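PDB 3AFF: flavin-dependent monooxygenase, oxygenase subunit HsaA from Mycobacterium tuberculosis, which probably catalyses the FMNH2-dependent ortho-hydroxylation of the steroid 3-HSA to the catechol 3,4-DHSA during cholesterol breakdown. Local coordinates for residues 243-248 / 332-337. Residues are numbered along the deposited sequence; the frame is centred on the assembly and turned at random.
Sequences APIVGM and RSIASI
Ile245 and Ile334 supply the apolar side-chain contact between 243-248 and 332-337. CG2 of Ile245 meets CD1 of Ile334 at 3.7 Å, the two side chains running obliquely past each other. With chi1 at -73°, CG2 of Ile245 lies anti to the backbone N, and this is the branch that faces Ile334. One turn on, the CG1 branch of Ile337 lies anti to the carbonyl carbon and carries CD1 to within 3.9 Å of O of Met248, so this methyl packs on main chain. The Met248 side chain itself leads off the other way, to Asp361 and near Trp84, a probable FMN-binding residue.

Both segments belong to the helical C-terminal domain of the acyl-CoA dehydrogenase fold. They join helix 233-259 to helix 316-342, which run nearly parallel here. The short axes come within 9.1 Å of each other at a crossing angle of 25°. Helix 354-370 packs on Ile334 and Ile337, while helix 286-309 touches Ser333.

The polar side chain at the interface is Ser333, beside Val246, where the CA atoms approach to 5.9 Å. Its OG faces both Val246 methyls from one side, 3.7 Å from CG1 and 3.7 Å from CG2. These are van der Waals contacts. The hydroxyl is satisfied within its own helix by a hydrogen bond with O of Ala329, which probably eases its burial beside Val246.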
loop_
_atom_site.group_PDB
_atom_site.type_symbol
_atom_site.label_atom_id
_atom_site.label_comp_id
_atom_site.label_asym_id
_atom_site.label_seq_id
_atom_site.Cartn_x
_atom_site.Cartn_y
_atom_site.Cartn_z
ATOM N N ALA A 243 18.613 -30.452 4.927
ATOM C CA ALA A 243 19.995 -30.255 4.563
ATOM C C ALA A 243 20.464 -30.905 3.250
ATOM O O ALA A 243 21.110 -30.223 2.434
ATOM C CB ALA A 243 20.909 -30.526 5.685
ATOM N N PRO A 244 20.224 -32.217 3.034
ATOM C CA PRO A 244 20.636 -32.715 1.761
ATOM C C PRO A 244 19.821 -32.151 0.579
ATOM O O PRO A 244 20.341 -32.096 -0.540
ATOM C CB PRO A 244 20.472 -34.237 1.925
ATOM C CG PRO A 244 19.426 -34.365 2.938
ATOM C CD PRO A 244 19.775 -33.319 3.902
ATOM N N ILE A 245 18.566 -31.756 0.806
ATOM C CA ILE A 245 17.786 -31.124 -0.276
ATOM C C ILE A 245 18.492 -29.818 -0.618
ATOM O O ILE A 245 18.680 -29.509 -1.795
ATOM C CB ILE A 245 16.289 -30.873 0.126
ATOM C CG1 ILE A 245 15.511 -32.214 0.148
ATOM C CG2 ILE A 245 15.610 -29.893 -0.803
ATOM C CD1 ILE A 245 14.228 -32.107 0.908
ATOM N N VAL A 246 18.859 -29.033 0.391
ATOM C CA VAL A 246 19.652 -27.849 0.078
ATOM C C VAL A 246 20.956 -28.154 -0.721
ATOM O O VAL A 246 21.174 -27.554 -1.768
ATOM C CB VAL A 246 19.896 -26.936 1.257
ATOM C CG1 VAL A 246 20.567 -25.621 0.724
ATOM C CG2 VAL A 246 18.557 -26.561 1.932
ATOM N N GLY A 247 21.785 -29.093 -0.251
ATOM C CA GLY A 247 22.956 -29.579 -1.031
ATOM C C GLY A 247 22.597 -29.976 -2.461
ATOM O O GLY A 247 23.365 -29.721 -3.417
ATOM N N MET A 248 21.416 -30.571 -2.651
ATOM C CA MET A 248 21.012 -30.906 -3.993
ATOM C C MET A 248 20.880 -29.653 -4.877
ATOM O O MET A 248 21.064 -29.767 -6.083
ATOM C CB MET A 248 19.737 -31.739 -4.063
ATOM C CG MET A 248 19.920 -33.117 -3.463
ATOM S SD MET A 248 18.337 -33.944 -3.333
ATOM C CE MET A 248 18.441 -34.840 -1.775
ATOM N N ARG A 332 12.780 -22.358 -1.479
ATOM C CA ARG A 332 13.703 -21.482 -2.216
ATOM C C ARG A 332 14.670 -22.293 -3.085
ATOM O O ARG A 332 14.917 -21.959 -4.258
ATOM C CB ARG A 332 14.543 -20.633 -1.272
ATOM C CG ARG A 332 13.806 -19.521 -0.541
ATOM C CD ARG A 332 14.682 -19.109 0.713
ATOM N NE ARG A 332 15.679 -17.993 0.617
ATOM C CZ ARG A 332 15.589 -16.866 -0.121
ATOM N NH1 ARG A 332 14.540 -16.614 -0.931
ATOM N NH2 ARG A 332 16.574 -15.962 -0.053
ATOM N N SER A 333 15.245 -23.327 -2.471
ATOM C CA SER A 333 16.164 -24.244 -3.089
ATOM C C SER A 333 15.576 -24.904 -4.275
ATOM O O SER A 333 16.213 -24.947 -5.305
ATOM C CB SER A 333 16.547 -25.328 -2.051
ATOM O OG SER A 333 17.436 -24.740 -1.125
ATOM N N ILE A 334 14.370 -25.468 -4.135
ATOM C CA ILE A 334 13.745 -26.184 -5.205
ATOM C C ILE A 334 13.379 -25.159 -6.331
ATOM O O ILE A 334 13.522 -25.450 -7.537
ATOM C CB ILE A 334 12.463 -27.000 -4.752
ATOM C CG1 ILE A 334 12.739 -28.505 -4.624
ATOM C CG2 ILE A 334 11.420 -27.034 -5.787
ATOM C CD1 ILE A 334 12.944 -28.937 -3.164
ATOM N N ALA A 335 12.897 -23.992 -5.949
ATOM C CA ALA A 335 12.524 -22.960 -6.969
ATOM C C ALA A 335 13.730 -22.665 -7.909
ATOM O O ALA A 335 13.604 -22.689 -9.116
ATOM C CB ALA A 335 12.115 -21.714 -6.273
ATOM N N SER A 336 14.890 -22.393 -7.302
ATOM C CA SER A 336 16.168 -22.229 -7.974
ATOM C C SER A 336 16.557 -23.437 -8.804
ATOM O O SER A 336 17.029 -23.284 -9.887
ATOM C CB SER A 336 17.247 -21.999 -6.931
ATOM O OG SER A 336 17.070 -20.765 -6.282
ATOM N N ILE A 337 16.429 -24.649 -8.277
ATOM C CA ILE A 337 16.657 -25.837 -9.101
ATOM C C ILE A 337 15.745 -25.859 -10.332
ATOM O O ILE A 337 16.180 -26.215 -11.435
ATOM C CB ILE A 337 16.482 -27.158 -8.291
ATOM C CG1 ILE A 337 17.532 -27.242 -7.201
ATOM C CG2 ILE A 337 16.573 -28.341 -9.200
ATOM C CD1 ILE A 337 17.359 -28.438 -6.265
#